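Side-chain contact in CRISPR-associated endonuclease Cas9 (Campylobacter jejuni subsp. jejuni serotype O:2, PDB 5X2H), which uses a guide RNA to recognise foreign DNA and cleaves its two strands with separate HNH and RuvC-like nuclease domains: residues A[698-703]-A[709-714]. Numbering follows the deposited sequence.
With nucleotides of chain D.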
ATOM      1  N   VAL A 698     -27.754  18.366  -0.139  1.00 34.70           N
ATOM      2  CA  VAL A 698     -27.896  17.021  -0.680  1.00 31.31           C
ATOM      3  C   VAL A 698     -26.601  16.265  -0.371  1.00 31.58           C
ATOM      4  O   VAL A 698     -25.544  16.607  -0.922  1.00 31.68           O
ATOM      5  CB  VAL A 698     -28.182  17.040  -2.186  1.00 33.45           C
ATOM      6  CG1 VAL A 698     -28.249  15.618  -2.734  1.00 34.70           C
ATOM      7  CG2 VAL A 698     -29.477  17.786  -2.470  1.00 32.31           C
ATOM      8  N   PRO A 699     -26.631  15.257   0.496  1.00 29.56           N
ATOM      9  CA  PRO A 699     -25.402  14.513   0.801  1.00 29.71           C
ATOM     10  C   PRO A 699     -25.099  13.499  -0.289  1.00 32.04           C
ATOM     11  O   PRO A 699     -25.996  12.835  -0.816  1.00 34.95           O
ATOM     12  CB  PRO A 699     -25.731  13.828   2.133  1.00 30.75           C
ATOM     13  CG  PRO A 699     -27.217  13.618   2.071  1.00 31.09           C
ATOM     14  CD  PRO A 699     -27.796  14.735   1.228  1.00 24.95           C
ATOM     15  N   ILE A 700     -23.815  13.388  -0.630  1.00 33.06           N
ATOM     16  CA  ILE A 700     -23.351  12.546  -1.728  1.00 34.55           C
ATOM     17  C   ILE A 700     -22.248  11.633  -1.203  1.00 34.41           C
ATOM     18  O   ILE A 700     -21.208  12.116  -0.737  1.00 32.30           O
ATOM     19  CB  ILE A 700     -22.850  13.382  -2.917  1.00 38.68           C
ATOM     20  CG1 ILE A 700     -23.964  14.309  -3.414  1.00 41.82           C
ATOM     21  CG2 ILE A 700     -22.358  12.481  -4.038  1.00 36.35           C
ATOM     22  CD1 ILE A 700     -23.581  15.146  -4.612  1.00 46.34           C
ATOM     23  N   TYR A 701     -22.470  10.324  -1.291  1.00 28.27           N
ATOM     24  CA  TYR A 701     -21.596   9.318  -0.707  1.00 29.70           C
ATOM     25  C   TYR A 701     -20.843   8.557  -1.794  1.00 33.48           C
ATOM     26  O   TYR A 701     -21.156   8.639  -2.985  1.00 34.34           O
ATOM     27  CB  TYR A 701     -22.407   8.348   0.165  1.00 29.87           C
ATOM     28  CG  TYR A 701     -23.185   9.029   1.274  1.00 32.43           C
ATOM     29  CD1 TYR A 701     -24.453   9.553   1.043  1.00 29.50           C
ATOM     30  CD2 TYR A 701     -22.650   9.151   2.548  1.00 32.29           C
ATOM     31  CE1 TYR A 701     -25.163  10.175   2.049  1.00 31.31           C
ATOM     32  CE2 TYR A 701     -23.355   9.770   3.562  1.00 32.82           C
ATOM     33  CZ  TYR A 701     -24.610  10.283   3.307  1.00 33.32           C
ATOM     34  OH  TYR A 701     -25.313  10.901   4.316  1.00 34.63           O
ATOM     35  N   THR A 702     -19.834   7.797  -1.360  1.00 31.01           N
ATOM     36  CA  THR A 702     -19.037   7.015  -2.302  1.00 31.62           C
ATOM     37  C   THR A 702     -19.907   6.049  -3.095  1.00 33.57           C
ATOM     38  O   THR A 702     -19.676   5.829  -4.291  1.00 32.44           O
ATOM     39  CB  THR A 702     -17.945   6.249  -1.558  1.00 30.65           C
ATOM     40  OG1 THR A 702     -18.527   5.557  -0.446  1.00 33.26           O
ATOM     41  CG2 THR A 702     -16.865   7.199  -1.057  1.00 25.68           C
ATOM     42  N   MET A 703     -20.915   5.461  -2.445  1.00 29.65           N
ATOM     43  CA  MET A 703     -21.812   4.550  -3.148  1.00 31.24           C
ATOM     44  C   MET A 703     -22.553   5.262  -4.273  1.00 32.64           C
ATOM     45  O   MET A 703     -22.769   4.684  -5.344  1.00 36.19           O
ATOM     46  CB  MET A 703     -22.800   3.921  -2.168  1.00 28.68           C
ATOM     47  CG  MET A 703     -23.827   3.032  -2.842  1.00 33.24           C
ATOM     48  SD  MET A 703     -23.063   1.724  -3.830  1.00 37.93           S
ATOM     49  CE  MET A 703     -22.714   0.506  -2.568  1.00 33.76           C
ATOM     50  N   VAL A 709     -25.388   7.723 -10.106  1.00 43.27           N
ATOM     51  CA  VAL A 709     -26.670   8.406  -9.982  1.00 42.58           C
ATOM     52  C   VAL A 709     -26.482   9.574  -9.025  1.00 42.69           C
ATOM     53  O   VAL A 709     -26.122   9.376  -7.859  1.00 44.34           O
ATOM     54  CB  VAL A 709     -27.780   7.464  -9.488  1.00 42.64           C
ATOM     55  CG1 VAL A 709     -29.073   8.239  -9.280  1.00 41.45           C
ATOM     56  CG2 VAL A 709     -27.985   6.328 -10.479  1.00 44.96           C
ATOM     57  N   LEU A 710     -26.716  10.783  -9.515  1.00 42.52           N
ATOM     58  CA  LEU A 710     -26.557  11.972  -8.689  1.00 41.54           C
ATOM     59  C   LEU A 710     -27.818  12.190  -7.856  1.00 37.26           C
ATOM     60  O   LEU A 710     -28.891  12.412  -8.429  1.00 40.27           O
ATOM     61  CB  LEU A 710     -26.278  13.192  -9.555  1.00 43.41           C
ATOM     62  CG  LEU A 710     -25.904  14.478  -8.813  1.00 45.74           C
ATOM     63  CD1 LEU A 710     -24.551  14.331  -8.131  1.00 45.01           C
ATOM     64  CD2 LEU A 710     -25.904  15.660  -9.767  1.00 48.70           C
ATOM     65  N   PRO A 711     -27.739  12.121  -6.530  1.00 32.30           N
ATOM     66  CA  PRO A 711     -28.936  12.353  -5.711  1.00 34.15           C
ATOM     67  C   PRO A 711     -29.453  13.772  -5.895  1.00 39.08           C
ATOM     68  O   PRO A 711     -28.694  14.698  -6.191  1.00 41.04           O
ATOM     69  CB  PRO A 711     -28.446  12.111  -4.277  1.00 30.37           C
ATOM     70  CG  PRO A 711     -27.161  11.335  -4.425  1.00 29.88           C
ATOM     71  CD  PRO A 711     -26.558  11.792  -5.716  1.00 28.77           C
ATOM     72  N   ASN A 712     -30.769  13.936  -5.725  1.00 40.63           N
ATOM     73  CA  ASN A 712     -31.392  15.232  -5.965  1.00 43.31           C
ATOM     74  C   ASN A 712     -32.399  15.610  -4.880  1.00 42.52           C
ATOM     75  O   ASN A 712     -33.275  16.450  -5.123  1.00 44.46           O
ATOM     76  CB  ASN A 712     -32.078  15.250  -7.337  1.00 46.94           C
ATOM     77  CG  ASN A 712     -32.263  16.655  -7.878  1.00 53.16           C
ATOM     78  OD1 ASN A 712     -31.426  17.530  -7.661  1.00 54.68           O
ATOM     79  ND2 ASN A 712     -33.373  16.880  -8.576  1.00 56.29           N
ATOM     80  N   LYS A 713     -32.305  15.021  -3.693  1.00 42.27           N
ATOM     81  CA  LYS A 713     -33.222  15.315  -2.602  1.00 39.67           C
ATOM     82  C   LYS A 713     -32.437  15.846  -1.414  1.00 36.91           C
ATOM     83  O   LYS A 713     -31.463  15.221  -0.979  1.00 35.87           O
ATOM     84  CB  LYS A 713     -34.027  14.076  -2.207  1.00 43.42           C
ATOM     85  CG  LYS A 713     -35.053  13.662  -3.249  1.00 50.28           C
ATOM     86  CD  LYS A 713     -35.952  12.554  -2.732  1.00 54.57           C
ATOM     87  CE  LYS A 713     -37.069  12.240  -3.717  1.00 60.09           C
ATOM     88  NZ  LYS A 713     -38.007  11.214  -3.178  1.00 63.49           N
ATOM     89  N   ALA A 714     -32.859  16.998  -0.901  1.00 35.43           N
ATOM     90  CA  ALA A 714     -32.204  17.614   0.243  1.00 33.59           C
ATOM     91  C   ALA A 714     -32.762  17.060   1.545  1.00 34.29           C
ATOM     92  O   ALA A 714     -33.946  16.724   1.647  1.00 35.38           O
ATOM     93  CB  ALA A 714     -32.372  19.134   0.208  1.00 28.93           C
TER
ATOM     94  P    DA D   4     -24.539   8.806   7.153  1.00 39.92           P
ATOM     95  OP1  DA D   4     -25.205   7.714   6.403  1.00 30.03           O
ATOM     96  OP2  DA D   4     -24.573  10.207   6.668  1.00 30.38           O
ATOM     97  O5'  DA D   4     -25.122   8.847   8.634  1.00 39.05           O
ATOM     98  C5'  DA D   4     -25.128   7.682   9.433  1.00 35.90           C
ATOM     99  C4'  DA D   4     -25.702   8.003  10.794  1.00 34.00           C
ATOM    100  O4'  DA D   4     -24.659   8.565  11.646  1.00 31.31           O
ATOM    101  C3'  DA D   4     -26.824   9.056  10.772  1.00 29.70           C
ATOM    102  O3'  DA D   4     -27.795   8.733  11.738  1.00 36.66           O
ATOM    103  C2'  DA D   4     -26.079  10.317  11.176  1.00 26.60           C
ATOM    104  C1'  DA D   4     -25.179   9.725  12.236  1.00 30.96           C
ATOM    105  N9   DA D   4     -24.112  10.608  12.691  1.00 32.52           N
ATOM    106  C8   DA D   4     -23.540  11.646  12.011  1.00 31.92           C
ATOM    107  N7   DA D   4     -22.627  12.290  12.702  1.00 33.55           N
ATOM    108  C5   DA D   4     -22.618  11.635  13.927  1.00 34.60           C
ATOM    109  C6   DA D   4     -21.877  11.834  15.109  1.00 37.19           C
ATOM    110  N6   DA D   4     -20.954  12.791  15.248  1.00 37.22           N
ATOM    111  N1   DA D   4     -22.112  10.999  16.145  1.00 35.99           N
ATOM    112  C2   DA D   4     -23.036  10.044  16.004  1.00 34.75           C
ATOM    113  N3   DA D   4     -23.797   9.766  14.948  1.00 34.92           N
ATOM    114  C4   DA D   4     -23.532  10.604  13.935  1.00 33.14           C
TER
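Val698 packs against Pro711, the carbonyl oxygen of Lys713 and Ala714, where a helix links edge strand 695-700 to strand 713-714 of a separate two-stranded sheet. Residues 698-700 end the edge strand of a three-stranded antiparallel sheet. Helix 702-707 follows, and the chain returns through 709-714. No hydrogen bond joins the two segments; side chains meet through apolar atoms, and the Val698 methyls also lie against carbonyl oxygens. The tight part is at Val698. CG1, anti to the backbone N (chi1 177°), lies 3.6 Å from Pro711 O and 3.8 Å from Pro711 CB. CG2 sits 3.6 Å from Lys713 O and also faces Ala714 CB at 4.2 Å. Phe687 of the neighbouring strand 683-689 also touches Val698. Further along, the overlap is smaller. Ile700 CD1 touches Leu710 CD1 at 3.7 Å, while Ile700 CG1 stays a looser 4.3 Å from Pro711 CD. On the more open side, the CB atoms of Asn712 and Lys713 point away from 698-703. Asn712 OD1 and Pro711 O both accept hydrogen bonds from the guanidinium of Arg830. Tyr701, at the helix N-cap position, turns to the DNA instead. A phosphate oxygen lies at its ring edge, near the ring plane: Tyr701 OH donates to OP2 of DA4 of chain D at 2.6 Å.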